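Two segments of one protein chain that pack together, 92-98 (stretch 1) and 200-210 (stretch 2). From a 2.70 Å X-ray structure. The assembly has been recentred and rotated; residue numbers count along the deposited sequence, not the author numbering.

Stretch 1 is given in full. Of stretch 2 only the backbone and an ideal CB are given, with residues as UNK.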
# COMPACT_ATOMS: atom_id res chain seq x y z
N PRO A 92 -3.42 3.97 12.22
CA PRO A 92 -3.09 4.12 10.79
C PRO A 92 -3.87 3.15 9.91
O PRO A 92 -3.78 1.93 10.10
CB PRO A 92 -1.60 3.76 10.72
CG PRO A 92 -1.12 3.75 12.15
CD PRO A 92 -2.29 3.42 12.99
N PRO A 93 -4.63 3.69 8.95
CA PRO A 93 -5.20 2.82 7.92
C PRO A 93 -4.12 2.54 6.88
O PRO A 93 -3.32 3.42 6.53
CB PRO A 93 -6.34 3.66 7.30
CG PRO A 93 -6.15 5.05 7.81
CD PRO A 93 -4.92 5.11 8.70
N VAL A 94 -4.08 1.31 6.40
CA VAL A 94 -3.07 0.91 5.46
C VAL A 94 -3.74 -0.04 4.48
O VAL A 94 -4.78 -0.61 4.80
CB VAL A 94 -1.92 0.18 6.17
CG1 VAL A 94 -0.82 -0.18 5.19
CG2 VAL A 94 -1.37 1.04 7.31
N LYS A 95 -3.16 -0.19 3.29
CA LYS A 95 -3.69 -1.13 2.28
C LYS A 95 -2.61 -1.89 1.51
O LYS A 95 -1.50 -1.39 1.28
CB LYS A 95 -4.63 -0.42 1.31
CG LYS A 95 -3.97 0.64 0.44
CD LYS A 95 -4.75 1.95 0.53
CE LYS A 95 -4.65 2.75 -0.77
NZ LYS A 95 -3.25 2.97 -1.23
N TYR A 96 -2.95 -3.12 1.13
CA TYR A 96 -2.15 -3.89 0.18
C TYR A 96 -3.00 -4.22 -1.04
O TYR A 96 -4.09 -4.79 -0.91
CB TYR A 96 -1.66 -5.19 0.83
CG TYR A 96 -0.37 -5.05 1.60
CD1 TYR A 96 0.50 -3.99 1.35
CD2 TYR A 96 -0.00 -5.98 2.56
CE1 TYR A 96 1.69 -3.86 2.04
CE2 TYR A 96 1.19 -5.86 3.26
CZ TYR A 96 2.03 -4.79 3.00
OH TYR A 96 3.21 -4.63 3.68
N ILE A 97 -2.54 -3.86 -2.23
CA ILE A 97 -3.27 -4.28 -3.42
C ILE A 97 -2.41 -5.23 -4.24
O ILE A 97 -1.18 -5.12 -4.22
CB ILE A 97 -3.79 -3.11 -4.30
CG1 ILE A 97 -4.75 -2.19 -3.51
CG2 ILE A 97 -4.54 -3.67 -5.49
CD1 ILE A 97 -4.09 -1.08 -2.75
N ALA A 98 -3.05 -6.16 -4.95
CA ALA A 98 -2.33 -7.09 -5.81
C ALA A 98 -3.03 -7.29 -7.15
O ALA A 98 -4.14 -6.82 -7.37
CB ALA A 98 -2.15 -8.41 -5.10
N UNK A 200 -13.07 2.79 -9.27
CA UNK A 200 -13.36 2.22 -7.97
C UNK A 200 -12.23 2.52 -6.99
O UNK A 200 -12.46 2.98 -5.87
CB UNK A 200 -13.58 0.71 -8.09
N UNK A 201 -11.01 2.27 -7.42
CA UNK A 201 -9.86 2.43 -6.54
C UNK A 201 -9.55 3.89 -6.28
O UNK A 201 -9.17 4.27 -5.18
CB UNK A 201 -8.63 1.74 -7.14
N UNK A 202 -9.70 4.71 -7.31
CA UNK A 202 -9.53 6.13 -7.13
C UNK A 202 -10.42 6.58 -5.98
O UNK A 202 -9.95 7.19 -5.02
CB UNK A 202 -9.85 6.89 -8.42
N UNK A 203 -11.70 6.23 -6.07
CA UNK A 203 -12.70 6.62 -5.09
C UNK A 203 -12.30 6.17 -3.71
O UNK A 203 -12.47 6.89 -2.72
CB UNK A 203 -14.07 6.05 -5.45
N UNK A 204 -11.79 4.95 -3.66
CA UNK A 204 -11.43 4.34 -2.40
C UNK A 204 -10.24 5.06 -1.80
O UNK A 204 -10.27 5.50 -0.64
CB UNK A 204 -11.13 2.85 -2.58
N UNK A 205 -9.20 5.21 -2.60
CA UNK A 205 -7.94 5.79 -2.13
C UNK A 205 -8.14 7.17 -1.48
O UNK A 205 -7.49 7.49 -0.48
CB UNK A 205 -6.96 5.91 -3.30
N UNK A 206 -9.04 7.97 -2.04
CA UNK A 206 -9.29 9.32 -1.53
C UNK A 206 -10.38 9.33 -0.45
O UNK A 206 -10.67 10.37 0.15
CB UNK A 206 -9.69 10.25 -2.68
N UNK A 207 -10.95 8.16 -0.19
CA UNK A 207 -12.09 8.05 0.73
C UNK A 207 -11.65 7.92 2.19
O UNK A 207 -12.43 8.17 3.10
CB UNK A 207 -12.95 6.85 0.35
N UNK A 208 -10.40 7.55 2.39
CA UNK A 208 -9.84 7.39 3.72
C UNK A 208 -8.40 7.88 3.76
O UNK A 208 -7.70 7.87 2.76
CB UNK A 208 -9.92 5.93 4.16
N UNK A 209 -7.96 8.31 4.94
CA UNK A 209 -6.62 8.86 5.10
C UNK A 209 -5.55 7.77 5.17
O UNK A 209 -4.83 7.64 6.17
CB UNK A 209 -6.56 9.73 6.36
N UNK A 210 -5.44 6.97 4.12
CA UNK A 210 -4.42 5.93 4.09
C UNK A 210 -3.03 6.49 4.33
O UNK A 210 -2.67 7.53 3.79
CB UNK A 210 -4.46 5.19 2.75

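Position 200 carries helical angles (-55/-49), and nothing of stretch 1 lies within 5.5 Å of its ideal CB, so the contact sets no preference; it is Ala-200.

At 201 CA-to-CB points toward stretch 1, yet the ideal CB has no neighbour within 5.5 Å. The CA lies 9.9 Å from the CA of Ile-97, a gap that a long apolar chain such as leucine, methionine or phenylalanine could span. Leu-201 does so, its CD2 coming 4.2 Å from CG1 of Ile-97.

Positions 202 and 203 are helical and out of reach, leaving the choice open; they hold Val-202 and Asn-203.

Position 204 points toward the strand across an equally empty gap. Ile-97 and the aliphatic part of Lys-95 offer carbon surface but no complementary charge near CB, so a large apolar or aromatic group fits. The residue is Trp-204, with chi1 at t. Its CH2 reaches 3.8 Å from CB of Lys-95, an oblique approach, while CD1 of Ile-97 sits at the ring edge, 4.3 Å from CZ3.

At 205 the CB direction is sideways, and the ideal CB is 4.7 Å from CE of Lys-95. A medium aliphatic chain, beta-branched or a leucine, would meet that methylene. Ile-205 places CG1 3.9 Å from CE of Lys-95.

Positions 206 and 207 are out of reach, so stretch 1 selects nothing. Val-206 and Ser-207 occupy them; OG of Ser-207 donates to O of Trp-204 (2.7 Å).

Position 208 has extended angles (-141/154), and its CB points toward stretch 1, 5.3 Å from CB of Pro-93. Small or flexible residues would suit. Lys-208 is flexible: its end leads away, and NZ bonds elsewhere in the structure.

At 209 phi is -79, compatible with proline, and the sideways CB is 4.9 Å from CG of Pro-93; a compact apolar group would pack there. Pro-209 brings CG to 4.0 Å from CG of Pro-93.

Position 210 is the most closely approached: its ideal CB is 3.9 Å from CD of Lys-95 and 4.3 Å from O of Pro-93. Methylenes on offer favour an aromatic or a long aliphatic chain. In Phe-210, chi1 at m sets the ring face under CD of Lys-95, 3.3 Å from the ring centroid and 14° off the normal, a CH-pi contact. NZ of Lys-95, 5.3 Å from that centroid, adds at most weak attraction. The ring's CD2 meets CB of Pro-93 at 3.9 Å.

Stretch 2 200-210: ALVNWIVSKPF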
# COMPACT_ATOMS: atom_id res chain seq x y z
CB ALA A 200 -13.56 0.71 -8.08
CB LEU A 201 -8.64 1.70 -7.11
CG LEU A 201 -8.61 0.32 -6.48
CD1 LEU A 201 -9.40 -0.68 -7.31
CD2 LEU A 201 -7.19 -0.14 -6.23
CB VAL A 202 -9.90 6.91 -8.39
CG1 VAL A 202 -10.08 8.39 -8.07
CG2 VAL A 202 -8.84 6.68 -9.48
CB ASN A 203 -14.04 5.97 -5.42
CG ASN A 203 -14.88 6.81 -6.34
OD1 ASN A 203 -14.39 7.74 -6.99
ND2 ASN A 203 -16.17 6.49 -6.39
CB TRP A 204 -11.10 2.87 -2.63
CG TRP A 204 -10.98 2.08 -1.39
CD1 TRP A 204 -11.85 2.07 -0.33
CD2 TRP A 204 -9.93 1.16 -1.05
NE1 TRP A 204 -11.40 1.21 0.65
CE2 TRP A 204 -10.22 0.64 0.23
CE3 TRP A 204 -8.77 0.73 -1.70
CZ2 TRP A 204 -9.39 -0.28 0.87
CZ3 TRP A 204 -7.95 -0.18 -1.07
CH2 TRP A 204 -8.27 -0.68 0.20
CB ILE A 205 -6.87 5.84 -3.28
CG1 ILE A 205 -6.53 4.42 -3.75
CG2 ILE A 205 -5.61 6.53 -2.83
CD1 ILE A 205 -5.83 4.37 -5.09
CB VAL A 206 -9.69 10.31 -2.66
CG1 VAL A 206 -8.54 10.48 -3.65
CG2 VAL A 206 -10.95 9.84 -3.36
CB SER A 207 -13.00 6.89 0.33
OG SER A 207 -12.56 5.65 0.87
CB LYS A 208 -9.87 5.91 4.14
CG LYS A 208 -11.25 5.32 4.17
CD LYS A 208 -11.28 3.92 4.76
CE LYS A 208 -12.74 3.55 5.05
NZ LYS A 208 -12.98 2.20 5.66
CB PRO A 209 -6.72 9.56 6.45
CG PRO A 209 -7.70 8.70 7.21
CD PRO A 209 -8.73 8.33 6.20
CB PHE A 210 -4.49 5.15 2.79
CG PHE A 210 -5.68 4.27 2.70
CD1 PHE A 210 -6.76 4.60 1.89
CD2 PHE A 210 -5.76 3.13 3.47
CE1 PHE A 210 -7.87 3.80 1.82
CE2 PHE A 210 -6.87 2.32 3.40
CZ PHE A 210 -7.93 2.65 2.58
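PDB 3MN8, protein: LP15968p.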